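Local structure of spydx (Streptococcus pyogenes, 2J43) at residues H104-L109 / D197-V202; Y113-Y118 / G156-V161; R6-T11 / M92-I97; S86-K91 / Y212-Y217. The protein binds glycogen and related alpha-glucans through this tandem pair of family 41 carbohydrate-binding modules, part of a virulence factor that is probably a cell-wall-anchored pullulanase cleaving alpha-1,6-glucosidic links. All coordinates share one frame; numbering follows the deposited sequence. Where two conformers were deposited one is given.

How the contacts relate
Contacts 2 and 3 are strand pairs within beta-sheets, one in each module. Contact 3, in the first, is parallel and buried. Contact 2, in the second, is antiparallel and partly buried, with a salt bridge and a cation-pi stack on one face. Their centres lie about 20 Å apart, with contact 1 between them. Contact 1 seats the linker on the second module through side-chain hydroxyls. H104 O, on edge strand 103-104, probably accepts a hydrogen bond from W96 N of contact 3. T200 and V202 make backbone hydrogen bonds to R115 of contact 2. Contact 4 sets a first-module loop against the C-terminal tail, at the surface and mainly by apolar touches. Its Y216 also reaches contact 3.

Contact 1 (H104-L109 / D197-V202); sequences HAYRPL and DNHTQV
Y106, in the linker between the two carbohydrate-binding modules, meets H199, T200 and Q201 where the chain enters strand 201-205 of the second module. Its CG sits between the backbone N and the carbonyl carbon (chi1 54°), and the ring lies against Q201. Y106 OH lies 2.8 Å from H199 ND1 in a hydrogen bond; either group could be the donor. The two rings meet rim to rim, with planes 41° apart. Q201 N gives the same hydroxyl a weak but straight bond of 3.3 Å. The aliphatic part of Q201 runs back over one face of the tyrosine, with CB 3.7 Å from the ring centroid in a CH-pi contact. F203 also meets this ring. T200 uses its own hydroxyl. Its OG1 is turned between the backbone N and the carbonyl carbon (chi1 55°), and L109 N donates to it at 3.0 Å. The methyl T200 CG2 lies 3.7 Å from L109 O. One water bridges the two hydroxyls, 2.7 Å from T200 OG1 and 3.2 Å from Y106 OH.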
loop_
_atom_site.group_PDB
_atom_site.type_symbol
_atom_site.label_atom_id
_atom_site.label_comp_id
_atom_site.label_asym_id
_atom_site.label_seq_id
_atom_site.Cartn_x
_atom_site.Cartn_y
_atom_site.Cartn_z
ATOM N N HIS A 104 -6.384 1.448 1.217
ATOM C CA HIS A 104 -4.932 1.653 1.282
ATOM C C HIS A 104 -4.314 1.235 -0.016
ATOM O O HIS A 104 -4.727 0.230 -0.619
ATOM C CB HIS A 104 -4.367 0.815 2.453
ATOM C CG HIS A 104 -5.001 1.124 3.757
ATOM N ND1 HIS A 104 -6.076 0.420 4.252
ATOM C CD2 HIS A 104 -4.700 2.061 4.692
ATOM C CE1 HIS A 104 -6.393 0.892 5.450
ATOM N NE2 HIS A 104 -5.582 1.895 5.734
ATOM N N ALA A 105 -3.263 1.929 -0.446
ATOM C CA ALA A 105 -2.628 1.663 -1.713
ATOM C C ALA A 105 -1.479 0.622 -1.609
ATOM O O ALA A 105 -0.767 0.384 -2.575
ATOM C CB ALA A 105 -2.089 2.986 -2.313
ATOM N N TYR A 106 -1.305 0.080 -0.405
ATOM C CA TYR A 106 -0.366 -1.021 -0.126
ATOM C C TYR A 106 -0.944 -1.768 1.076
ATOM O O TYR A 106 -1.896 -1.301 1.698
ATOM C CB TYR A 106 1.029 -0.448 0.186
ATOM C CG TYR A 106 1.005 0.578 1.298
ATOM C CD1 TYR A 106 0.902 0.207 2.643
ATOM C CD2 TYR A 106 1.093 1.953 1.011
ATOM C CE1 TYR A 106 0.828 1.141 3.649
ATOM C CE2 TYR A 106 1.047 2.907 2.027
ATOM C CZ TYR A 106 0.942 2.498 3.346
ATOM O OH TYR A 106 0.907 3.418 4.369
ATOM N N ARG A 107 -0.409 -2.950 1.373
ATOM C CA ARG A 107 -0.882 -3.693 2.518
ATOM C C ARG A 107 -0.468 -3.021 3.841
ATOM O O ARG A 107 0.730 -2.900 4.099
ATOM C CB ARG A 107 -0.319 -5.084 2.484
ATOM C CG ARG A 107 -0.814 -5.923 3.619
ATOM C CD ARG A 107 -0.326 -7.301 3.505
ATOM N NE ARG A 107 -0.800 -8.086 4.609
ATOM C CZ ARG A 107 -0.700 -9.403 4.649
ATOM N NH1 ARG A 107 -0.147 -10.081 3.641
ATOM N NH2 ARG A 107 -1.160 -10.043 5.694
ATOM N N PRO A 108 -1.406 -2.602 4.680
ATOM C CA PRO A 108 -1.048 -1.969 5.956
ATOM C C PRO A 108 -0.313 -2.972 6.854
ATOM O O PRO A 108 -0.663 -4.144 6.897
ATOM C CB PRO A 108 -2.403 -1.612 6.562
ATOM C CG PRO A 108 -3.322 -1.563 5.398
ATOM C CD PRO A 108 -2.877 -2.590 4.460
ATOM N N LEU A 109 0.722 -2.520 7.526
ATOM C CA LEU A 109 1.468 -3.411 8.381
ATOM C C LEU A 109 1.161 -3.125 9.858
ATOM O O LEU A 109 0.333 -2.280 10.173
ATOM C CB LEU A 109 2.949 -3.307 8.028
ATOM C CG LEU A 109 3.233 -3.504 6.525
ATOM C CD1 LEU A 109 4.717 -3.299 6.237
ATOM C CD2 LEU A 109 2.748 -4.874 5.955
ATOM N N ASP A 197 0.350 8.426 11.281
ATOM C CA ASP A 197 -0.951 7.902 11.699
ATOM C C ASP A 197 -1.707 7.287 10.534
ATOM O O ASP A 197 -2.452 6.322 10.728
ATOM C CB ASP A 197 -1.782 8.996 12.375
ATOM C CG ASP A 197 -1.263 9.354 13.756
ATOM O OD1 ASP A 197 -0.326 8.689 14.258
ATOM O OD2 ASP A 197 -1.744 10.286 14.433
ATOM N N ASN A 198 -1.496 7.809 9.331
ATOM C CA ASN A 198 -2.134 7.247 8.132
ATOM C C ASN A 198 -1.354 6.124 7.449
ATOM O O ASN A 198 -1.884 5.411 6.590
ATOM C CB ASN A 198 -2.355 8.341 7.099
ATOM C CG ASN A 198 -3.303 9.423 7.577
ATOM O OD1 ASN A 198 -4.116 9.208 8.477
ATOM N ND2 ASN A 198 -3.198 10.602 6.968
ATOM N N HIS A 199 -0.084 5.972 7.808
ATOM C CA HIS A 199 0.830 5.267 6.923
ATOM C C HIS A 199 1.841 4.429 7.657
ATOM O O HIS A 199 2.542 4.905 8.544
ATOM C CB HIS A 199 1.555 6.266 6.049
ATOM C CG HIS A 199 0.701 6.826 4.962
ATOM N ND1 HIS A 199 0.338 6.092 3.846
ATOM C CD2 HIS A 199 0.100 8.030 4.839
ATOM C CE1 HIS A 199 -0.428 6.842 3.065
ATOM N NE2 HIS A 199 -0.585 8.025 3.646
ATOM N N THR A 200 1.894 3.168 7.274
ATOM C CA THR A 200 2.860 2.236 7.814
ATOM C C THR A 200 3.806 1.706 6.760
ATOM O O THR A 200 4.740 0.990 7.124
ATOM C CB THR A 200 2.102 0.945 8.295
ATOM O OG1 THR A 200 1.304 0.398 7.209
ATOM C CG2 THR A 200 1.093 1.226 9.423
ATOM N N GLN A 201 3.701 2.128 5.511
ATOM C CA GLN A 201 4.814 2.180 4.572
ATOM C C GLN A 201 5.064 3.479 3.867
ATOM O O GLN A 201 4.130 4.255 3.620
ATOM C CB GLN A 201 4.501 1.104 3.487
ATOM C CG GLN A 201 4.174 -0.298 4.045
ATOM C CD GLN A 201 4.236 -1.431 3.026
ATOM O OE1 GLN A 201 3.330 -2.339 2.985
ATOM N NE2 GLN A 201 5.266 -1.431 2.231
ATOM N N VAL A 202 6.337 3.718 3.558
ATOM C CA VAL A 202 6.787 4.750 2.673
ATOM C C VAL A 202 7.686 4.202 1.590
ATOM O O VAL A 202 8.182 3.056 1.644
ATOM C CB VAL A 202 7.443 5.927 3.428
ATOM C CG1 VAL A 202 6.460 6.564 4.425
ATOM C CG2 VAL A 202 8.713 5.496 4.115
HETATM O O HOH W 1 -0.903 1.826 6.502
#

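Contact 2 (Y113-Y118 / G156-V161); sequences YLRINY and GAYVDV
D160 OD1 takes a straight 2.8 Å bond from R115 NE across an antiparallel strand pair in the second carbohydrate-binding module. R115 NH2 bonds D160 OD2 at 3.0 Å, which makes the salt bridge side-on and two-pronged. NE meets OD1 on its syn side, 21° out of the carboxylate plane. The R115 chain bends at chi3 (-62°), which brings NE beside OD1. The guanidinium lies flat over one face of the Y158 ring in a cation-pi stack, with planes 16° apart and R115 CZ 3.7 Å from the ring centroid, offset toward the rim. The salt bridge and stack together should limit rotation of the guanidinium. R115 and D160 form a non-hydrogen-bonded pair. L114 with V161, I116 with V159 and Y118 with A157 are hydrogen-bonded pairs. Their side chains share the other face, where I116 CD1 is 4.0 Å from V161 CG2. N117 ND2 bonds V202 O. At the Y118 end, a water donates to N117 OD1 at 2.8 Å and to G156 O at 2.9 Å.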
loop_
_atom_site.group_PDB
_atom_site.type_symbol
_atom_site.label_atom_id
_atom_site.label_comp_id
_atom_site.label_asym_id
_atom_site.label_seq_id
_atom_site.Cartn_x
_atom_site.Cartn_y
_atom_site.Cartn_z
ATOM N N TYR A 113 5.402 0.417 13.689
ATOM C CA TYR A 113 6.545 0.242 12.797
ATOM C C TYR A 113 6.303 1.086 11.540
ATOM O O TYR A 113 5.169 1.371 11.182
ATOM C CB TYR A 113 6.704 -1.233 12.405
ATOM C CG TYR A 113 7.174 -2.181 13.507
ATOM C CD1 TYR A 113 8.466 -2.716 13.474
ATOM C CD2 TYR A 113 6.316 -2.594 14.538
ATOM C CE1 TYR A 113 8.902 -3.626 14.459
ATOM C CE2 TYR A 113 6.754 -3.489 15.538
ATOM C CZ TYR A 113 8.046 -4.002 15.482
ATOM O OH TYR A 113 8.516 -4.897 16.437
ATOM N N LEU A 114 7.374 1.531 10.889
ATOM C CA LEU A 114 7.280 2.125 9.568
ATOM C C LEU A 114 8.144 1.229 8.674
ATOM O O LEU A 114 9.303 0.986 8.980
ATOM C CB LEU A 114 7.815 3.560 9.543
ATOM C CG LEU A 114 7.640 4.285 8.202
ATOM C CD1 LEU A 114 6.170 4.489 7.853
ATOM C CD2 LEU A 114 8.399 5.635 8.048
ATOM N N ARG A 115 7.592 0.693 7.582
ATOM C CA ARG A 115 8.427 0.094 6.529
ATOM C C ARG A 115 8.929 1.151 5.552
ATOM O O ARG A 115 8.136 1.912 4.972
ATOM C CB ARG A 115 7.651 -0.954 5.724
ATOM C CG ARG A 115 8.484 -1.616 4.647
ATOM C CD ARG A 115 7.917 -2.901 4.071
ATOM N NE ARG A 115 7.782 -3.947 5.061
ATOM C CZ ARG A 115 7.290 -5.165 4.797
ATOM N NH1 ARG A 115 6.847 -5.467 3.582
ATOM N NH2 ARG A 115 7.246 -6.083 5.764
ATOM N N ILE A 116 10.250 1.171 5.346
ATOM C CA ILE A 116 10.877 1.992 4.337
ATOM C C ILE A 116 11.227 1.100 3.171
ATOM O O ILE A 116 12.054 0.212 3.286
ATOM C CB ILE A 116 12.127 2.666 4.908
ATOM C CG1 ILE A 116 11.721 3.602 6.052
ATOM C CG2 ILE A 116 12.899 3.357 3.760
ATOM C CD1 ILE A 116 12.898 4.216 6.854
ATOM N N ASN A 117 10.586 1.331 2.037
ATOM C CA ASN A 117 10.839 0.616 0.807
ATOM C C ASN A 117 11.752 1.459 -0.078
ATOM O O ASN A 117 11.529 2.685 -0.217
ATOM C CB ASN A 117 9.517 0.403 0.038
ATOM C CG ASN A 117 8.540 -0.454 0.757
ATOM O OD1 ASN A 117 8.642 -1.691 0.687
ATOM N ND2 ASN A 117 7.590 0.165 1.515
ATOM N N TYR A 118 12.782 0.847 -0.660
ATOM C CA TYR A 118 13.709 1.585 -1.501
ATOM C C TYR A 118 13.887 0.816 -2.781
ATOM O O TYR A 118 14.272 -0.321 -2.707
ATOM C CB TYR A 118 15.117 1.727 -0.848
ATOM C CG TYR A 118 16.074 2.419 -1.793
ATOM C CD1 TYR A 118 15.942 3.787 -2.040
ATOM C CD2 TYR A 118 17.097 1.723 -2.457
ATOM C CE1 TYR A 118 16.772 4.441 -2.943
ATOM C CE2 TYR A 118 17.958 2.379 -3.343
ATOM C CZ TYR A 118 17.779 3.733 -3.589
ATOM O OH TYR A 118 18.624 4.389 -4.469
ATOM N N GLY A 156 10.758 -2.905 -4.215
ATOM C CA GLY A 156 12.191 -2.812 -3.989
ATOM C C GLY A 156 12.579 -3.466 -2.669
ATOM O O GLY A 156 11.890 -4.356 -2.154
ATOM N N ALA A 157 13.740 -3.089 -2.164
ATOM C CA ALA A 157 14.252 -3.608 -0.911
ATOM C C ALA A 157 13.498 -2.908 0.191
ATOM O O ALA A 157 12.914 -1.859 -0.058
ATOM C CB ALA A 157 15.744 -3.368 -0.816
ATOM N N TYR A 158 13.506 -3.447 1.396
ATOM C CA TYR A 158 12.871 -2.758 2.499
ATOM C C TYR A 158 13.446 -3.092 3.856
ATOM O O TYR A 158 14.140 -4.100 4.035
ATOM C CB TYR A 158 11.348 -3.018 2.511
ATOM C CG TYR A 158 10.942 -4.427 2.867
ATOM C CD1 TYR A 158 10.836 -4.820 4.174
ATOM C CD2 TYR A 158 10.704 -5.368 1.884
ATOM C CE1 TYR A 158 10.473 -6.126 4.506
ATOM C CE2 TYR A 158 10.321 -6.707 2.207
ATOM C CZ TYR A 158 10.213 -7.048 3.510
ATOM O OH TYR A 158 9.856 -8.322 3.887
ATOM N N VAL A 159 13.160 -2.227 4.819
ATOM C CA VAL A 159 13.403 -2.527 6.211
ATOM C C VAL A 159 12.216 -2.061 7.054
ATOM O O VAL A 159 11.599 -1.029 6.751
ATOM C CB VAL A 159 14.708 -1.890 6.696
ATOM C CG1 VAL A 159 14.673 -0.404 6.575
ATOM C CG2 VAL A 159 15.032 -2.440 8.144
ATOM N N ASP A 160 11.908 -2.824 8.094
ATOM C CA ASP A 160 10.860 -2.491 9.047
ATOM C C ASP A 160 11.514 -1.838 10.264
ATOM O O ASP A 160 12.378 -2.440 10.944
ATOM C CB ASP A 160 10.071 -3.739 9.471
ATOM C CG ASP A 160 9.180 -4.249 8.385
ATOM O OD1 ASP A 160 8.590 -3.400 7.692
ATOM O OD2 ASP A 160 9.030 -5.461 8.139
ATOM N N VAL A 161 11.109 -0.621 10.531
ATOM C CA VAL A 161 11.710 0.207 11.569
ATOM C C VAL A 161 10.764 0.426 12.766
ATOM O O VAL A 161 9.755 1.123 12.637
ATOM C CB VAL A 161 12.097 1.569 11.021
ATOM C CG1 VAL A 161 12.844 2.408 12.076
ATOM C CG2 VAL A 161 12.927 1.427 9.733
HETATM O O HOH W 2 9.292 -3.694 -1.143
#

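Contact 3 (R6-T11 / M92-I97); sequences RMHFKT and MNEVWI
Strands 4-9 and 94-97 are parallel neighbours in the mixed sheet of the first carbohydrate-binding module. H8 and W96 pair across them and carry the main side-chain contact on their face. The H8 ring lies on the W96 five-membered ring as an offset stack, with centroids 4.0 Å apart and planes at 8°. Both side chains point the same way, each CG anti to its carbonyl carbon (H8 chi1 -70°, W96 chi1 -72°). H8 ND1 also gives V95 O a weak bond of 3.4 Å. On the same face R6 and E94 run side by side. The salt-bridge partner of R6 is D56 on strand 53-58. The opposite face is apolar: CG of M7, a selenomethionine, is 4.0 Å from V95 CG1. I97 N donates to H8 O at 2.7 Å, and H8 N donates to V95 O at 2.9 Å. H8 thus bonds the two neighbours of its partner W96, as in a parallel beta ladder.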
loop_
_atom_site.group_PDB
_atom_site.type_symbol
_atom_site.label_atom_id
_atom_site.label_comp_id
_atom_site.label_asym_id
_atom_site.label_seq_id
_atom_site.Cartn_x
_atom_site.Cartn_y
_atom_site.Cartn_z
ATOM N N ARG A 6 -7.349 -5.259 -8.181
ATOM C CA ARG A 6 -7.431 -6.362 -7.205
ATOM C C ARG A 6 -7.780 -5.819 -5.853
ATOM O O ARG A 6 -6.987 -5.086 -5.260
ATOM C CB ARG A 6 -6.117 -7.138 -7.159
ATOM C CG ARG A 6 -6.033 -8.179 -6.069
ATOM C CD ARG A 6 -5.043 -9.321 -6.300
ATOM N NE ARG A 6 -5.403 -10.068 -7.498
ATOM C CZ ARG A 6 -4.647 -11.022 -8.006
ATOM N NH1 ARG A 6 -3.529 -11.344 -7.387
ATOM N NH2 ARG A 6 -5.039 -11.691 -9.084
HETATM N N MSE A 7 -8.996 -6.136 -5.420
HETATM C CA MSE A 7 -9.542 -5.652 -4.178
HETATM C C MSE A 7 -9.364 -6.685 -3.079
HETATM O O MSE A 7 -9.878 -7.765 -3.160
HETATM C CB MSE A 7 -11.008 -5.284 -4.346
HETATM C CG MSE A 7 -11.215 -4.239 -5.396
HETATM SE SE MSE A 7 -13.033 -3.492 -5.293
HETATM C CE MSE A 7 -12.964 -2.720 -3.566
ATOM N N HIS A 8 -8.597 -6.306 -2.076
ATOM C CA HIS A 8 -8.370 -7.107 -0.894
ATOM C C HIS A 8 -9.286 -6.661 0.233
ATOM O O HIS A 8 -9.270 -5.486 0.653
ATOM C CB HIS A 8 -6.932 -6.945 -0.424
ATOM C CG HIS A 8 -5.923 -7.559 -1.320
ATOM N ND1 HIS A 8 -5.166 -6.845 -2.228
ATOM C CD2 HIS A 8 -5.471 -8.842 -1.379
ATOM C CE1 HIS A 8 -4.325 -7.676 -2.822
ATOM N NE2 HIS A 8 -4.507 -8.886 -2.336
ATOM N N PHE A 9 -10.100 -7.580 0.750
ATOM C CA PHE A 9 -10.955 -7.270 1.873
ATOM C C PHE A 9 -10.419 -8.014 3.122
ATOM O O PHE A 9 -10.201 -9.233 3.077
ATOM C CB PHE A 9 -12.399 -7.701 1.592
ATOM C CG PHE A 9 -13.022 -6.975 0.453
ATOM C CD1 PHE A 9 -13.620 -5.761 0.680
ATOM C CD2 PHE A 9 -12.983 -7.488 -0.813
ATOM C CE1 PHE A 9 -14.194 -5.044 -0.370
ATOM C CE2 PHE A 9 -13.579 -6.753 -1.868
ATOM C CZ PHE A 9 -14.147 -5.563 -1.605
ATOM N N LYS A 10 -10.261 -7.294 4.212
ATOM C CA LYS A 10 -9.825 -7.882 5.490
ATOM C C LYS A 10 -10.893 -8.787 6.109
ATOM O O LYS A 10 -10.626 -9.951 6.525
ATOM C CB LYS A 10 -9.534 -6.796 6.494
ATOM C CG LYS A 10 -8.909 -7.312 7.838
ATOM C CD LYS A 10 -7.388 -7.428 7.690
ATOM C CE LYS A 10 -6.808 -8.736 8.257
ATOM N NZ LYS A 10 -5.522 -9.167 7.640
ATOM N N THR A 11 -12.097 -8.246 6.182
ATOM C CA THR A 11 -13.215 -8.936 6.821
ATOM C C THR A 11 -14.531 -8.682 6.099
ATOM O O THR A 11 -14.980 -7.524 6.042
ATOM C CB THR A 11 -13.411 -8.427 8.257
ATOM O OG1 THR A 11 -12.161 -8.454 8.986
ATOM C CG2 THR A 11 -14.321 -9.361 9.034
HETATM N N MSE A 92 -2.998 2.151 -11.074
HETATM C CA MSE A 92 -3.195 1.552 -9.742
HETATM C C MSE A 92 -4.070 0.317 -9.864
HETATM O O MSE A 92 -5.191 0.387 -10.403
HETATM C CB MSE A 92 -3.759 2.538 -8.757
HETATM C CG MSE A 92 -4.114 1.868 -7.430
HETATM SE SE MSE A 92 -4.387 3.150 -6.020
HETATM C CE MSE A 92 -5.739 2.104 -4.998
ATOM N N ASN A 93 -3.490 -0.820 -9.490
ATOM C CA ASN A 93 -4.069 -2.122 -9.783
ATOM C C ASN A 93 -4.476 -2.978 -8.612
ATOM O O ASN A 93 -4.766 -4.172 -8.752
ATOM C CB ASN A 93 -3.256 -2.879 -10.815
ATOM C CG ASN A 93 -1.946 -3.293 -10.280
ATOM O OD1 ASN A 93 -1.622 -2.995 -9.136
ATOM N ND2 ASN A 93 -1.189 -4.040 -11.096
ATOM N N GLU A 94 -4.431 -2.431 -7.401
ATOM C CA GLU A 94 -4.414 -3.225 -6.199
ATOM C C GLU A 94 -4.774 -2.273 -5.057
ATOM O O GLU A 94 -4.279 -1.164 -5.000
ATOM C CB GLU A 94 -3.165 -4.078 -5.952
ATOM C CG GLU A 94 -3.368 -5.236 -5.018
ATOM C CD GLU A 94 -2.259 -6.284 -5.136
ATOM O OE1 GLU A 94 -1.211 -5.992 -5.736
ATOM O OE2 GLU A 94 -2.434 -7.399 -4.586
ATOM N N VAL A 95 -5.662 -2.699 -4.174
ATOM C CA VAL A 95 -6.039 -1.892 -3.006
ATOM C C VAL A 95 -6.371 -2.833 -1.876
ATOM O O VAL A 95 -6.867 -3.954 -2.101
ATOM C CB VAL A 95 -7.238 -1.005 -3.391
ATOM C CG1 VAL A 95 -8.450 -1.901 -3.739
ATOM C CG2 VAL A 95 -7.569 -0.030 -2.376
ATOM N N TRP A 96 -6.200 -2.347 -0.667
ATOM C CA TRP A 96 -6.482 -3.079 0.548
ATOM C C TRP A 96 -7.527 -2.340 1.338
ATOM O O TRP A 96 -7.350 -1.164 1.686
ATOM C CB TRP A 96 -5.217 -3.270 1.388
ATOM C CG TRP A 96 -4.273 -4.273 0.775
ATOM C CD1 TRP A 96 -4.097 -5.559 1.198
ATOM C CD2 TRP A 96 -3.359 -4.090 -0.323
ATOM N NE1 TRP A 96 -3.154 -6.187 0.442
ATOM C CE2 TRP A 96 -2.685 -5.324 -0.514
ATOM C CE3 TRP A 96 -3.037 -3.014 -1.181
ATOM C CZ2 TRP A 96 -1.741 -5.517 -1.517
ATOM C CZ3 TRP A 96 -2.073 -3.208 -2.165
ATOM C CH2 TRP A 96 -1.426 -4.446 -2.317
ATOM N N ILE A 97 -8.605 -3.054 1.636
ATOM C CA ILE A 97 -9.753 -2.496 2.336
ATOM C C ILE A 97 -9.821 -3.132 3.693
ATOM O O ILE A 97 -10.024 -4.339 3.825
ATOM C CB ILE A 97 -11.049 -2.701 1.545
ATOM C CG1 ILE A 97 -10.927 -1.970 0.207
ATOM C CG2 ILE A 97 -12.260 -2.182 2.307
ATOM C CD1 ILE A 97 -11.555 -2.657 -0.902
HETATM O O HOH W 3 -1.762 -9.977 -5.220
#

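Contact 4 (S86-K91 / Y212-Y217)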
loop_
_atom_site.group_PDB
_atom_site.type_symbol
_atom_site.label_atom_id
_atom_site.label_comp_id
_atom_site.label_asym_id
_atom_site.label_seq_id
_atom_site.Cartn_x
_atom_site.Cartn_y
_atom_site.Cartn_z
ATOM N N SER A 86 -10.231 6.383 -4.636
ATOM C CA SER A 86 -9.461 7.184 -5.582
ATOM C C SER A 86 -8.322 6.352 -6.130
ATOM O O SER A 86 -7.518 5.794 -5.364
ATOM C CB SER A 86 -8.852 8.371 -4.846
ATOM O OG SER A 86 -9.863 9.313 -4.556
ATOM N N LEU A 87 -8.237 6.246 -7.447
ATOM C CA LEU A 87 -7.098 5.574 -8.072
ATOM C C LEU A 87 -6.010 6.617 -8.189
ATOM O O LEU A 87 -6.228 7.638 -8.825
ATOM C CB LEU A 87 -7.473 5.003 -9.442
ATOM C CG LEU A 87 -8.530 3.894 -9.354
ATOM C CD1 LEU A 87 -8.921 3.426 -10.755
ATOM C CD2 LEU A 87 -8.024 2.747 -8.502
ATOM N N LEU A 88 -4.855 6.395 -7.563
ATOM C CA LEU A 88 -3.807 7.433 -7.496
ATOM C C LEU A 88 -3.241 7.733 -8.855
ATOM O O LEU A 88 -2.790 8.858 -9.140
ATOM C CB LEU A 88 -2.695 6.991 -6.505
ATOM C CG LEU A 88 -3.140 6.818 -5.047
ATOM C CD1 LEU A 88 -1.978 6.283 -4.142
ATOM C CD2 LEU A 88 -3.690 8.065 -4.499
ATOM N N THR A 89 -3.241 6.711 -9.684
ATOM C CA THR A 89 -2.874 6.799 -11.085
ATOM C C THR A 89 -3.720 5.805 -11.824
ATOM O O THR A 89 -4.199 4.846 -11.213
ATOM C CB THR A 89 -1.341 6.482 -11.330
ATOM O OG1 THR A 89 -1.042 6.700 -12.669
ATOM C CG2 THR A 89 -1.041 5.033 -11.315
ATOM N N PRO A 90 -3.913 5.964 -13.141
ATOM C CA PRO A 90 -4.640 4.958 -13.917
ATOM C C PRO A 90 -4.017 3.583 -13.919
ATOM O O PRO A 90 -4.686 2.622 -14.279
ATOM C CB PRO A 90 -4.687 5.562 -15.349
ATOM C CG PRO A 90 -4.430 6.948 -15.157
ATOM C CD PRO A 90 -3.563 7.133 -13.984
ATOM N N LYS A 91 -2.743 3.453 -13.527
ATOM C CA LYS A 91 -2.131 2.124 -13.394
ATOM C C LYS A 91 -2.323 1.485 -12.013
ATOM O O LYS A 91 -1.839 0.377 -11.808
ATOM C CB LYS A 91 -0.633 2.165 -13.683
ATOM C CG LYS A 91 -0.258 2.512 -15.136
ATOM C CD LYS A 91 1.238 2.348 -15.375
ATOM C CE LYS A 91 1.590 2.511 -16.864
ATOM N NZ LYS A 91 1.236 3.857 -17.357
ATOM N N TYR A 212 7.546 9.254 -0.570
ATOM C CA TYR A 212 6.223 9.049 -1.127
ATOM C C TYR A 212 5.484 8.138 -0.187
ATOM O O TYR A 212 6.063 7.266 0.460
ATOM C CB TYR A 212 6.321 8.438 -2.506
ATOM C CG TYR A 212 7.059 9.277 -3.502
ATOM C CD1 TYR A 212 6.382 10.233 -4.268
ATOM C CD2 TYR A 212 8.403 9.096 -3.726
ATOM C CE1 TYR A 212 7.041 10.993 -5.175
ATOM C CE2 TYR A 212 9.101 9.855 -4.686
ATOM C CZ TYR A 212 8.402 10.835 -5.387
ATOM O OH TYR A 212 9.013 11.622 -6.353
ATOM N N ASN A 213 4.176 8.361 -0.100
ATOM C CA ASN A 213 3.301 7.586 0.763
ATOM C C ASN A 213 2.563 6.443 0.003
ATOM O O ASN A 213 1.679 5.815 0.550
ATOM C CB ASN A 213 2.337 8.502 1.490
ATOM C CG ASN A 213 1.300 9.117 0.584
ATOM O OD1 ASN A 213 1.023 8.619 -0.500
ATOM N ND2 ASN A 213 0.749 10.240 1.019
ATOM N N ASN A 214 3.012 6.179 -1.218
ATOM C CA ASN A 214 2.436 5.163 -2.096
ATOM C C ASN A 214 3.423 4.635 -3.086
ATOM O O ASN A 214 4.380 5.333 -3.448
ATOM C CB ASN A 214 1.225 5.779 -2.847
ATOM C CG ASN A 214 1.625 6.935 -3.755
ATOM O OD1 ASN A 214 1.637 8.114 -3.319
ATOM N ND2 ASN A 214 2.000 6.633 -4.952
ATOM N N PRO A 215 3.227 3.403 -3.554
ATOM C CA PRO A 215 4.185 2.776 -4.447
ATOM C C PRO A 215 4.149 3.227 -5.893
ATOM O O PRO A 215 4.938 2.717 -6.682
ATOM C CB PRO A 215 3.808 1.285 -4.354
ATOM C CG PRO A 215 2.392 1.304 -4.074
ATOM C CD PRO A 215 2.130 2.484 -3.181
ATOM N N TYR A 216 3.285 4.191 -6.209
ATOM C CA TYR A 216 3.206 4.782 -7.536
ATOM C C TYR A 216 4.073 6.019 -7.635
ATOM O O TYR A 216 4.178 6.613 -8.717
ATOM C CB TYR A 216 1.738 5.074 -7.898
ATOM C CG TYR A 216 0.953 3.814 -7.806
ATOM C CD1 TYR A 216 1.012 2.858 -8.789
ATOM C CD2 TYR A 216 0.202 3.519 -6.663
ATOM C CE1 TYR A 216 0.324 1.667 -8.697
ATOM C CE2 TYR A 216 -0.476 2.311 -6.559
ATOM C CZ TYR A 216 -0.390 1.377 -7.558
ATOM O OH TYR A 216 -1.020 0.146 -7.476
ATOM N N TYR A 217 4.690 6.426 -6.525
ATOM C CA TYR A 217 5.545 7.635 -6.471
ATOM C C TYR A 217 4.755 8.873 -6.946
ATOM O O TYR A 217 5.264 9.690 -7.692
ATOM C CB TYR A 217 6.885 7.455 -7.229
ATOM C CG TYR A 217 7.576 6.158 -6.835
ATOM C CD1 TYR A 217 8.231 6.060 -5.631
ATOM C CD2 TYR A 217 7.569 5.045 -7.677
ATOM C CE1 TYR A 217 8.861 4.867 -5.259
ATOM C CE2 TYR A 217 8.204 3.878 -7.334
ATOM C CZ TYR A 217 8.811 3.792 -6.083
ATOM O OH TYR A 217 9.398 2.612 -5.712
#
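L88 and N214 meet tip to tip where a loop of the first carbohydrate-binding module faces the C-terminal tail of the chain. The van der Waals touches come first. L88 CD1 sits 3.5 Å from N214 CB. The same methyl is 4.3 Å from Y216 CD2. T89 CG2 comes within 3.9 Å of Y216 CD1. That methyl lies between the backbone N and the carbonyl carbon, with OG1 anti to the N (chi1 -175°). T89 and Y216 cross obliquely. K91 O lies 4.0 Å from Y216 CE1, a further touch of this kind. As for polar bonds, no hydrogen bond joins the segments. Within the tail, N214 to Y217 form a type I beta turn, with a backbone bond from Y217 N to N214 O of 3.3 Å. The turn presents the Y216 ring to the loop. Y216 OH has a weak hydrogen bond from N93 N, just beyond residues 86-91. The chemistry implies a small surface contact between the modules that rests on van der Waals touches and little directional bonding.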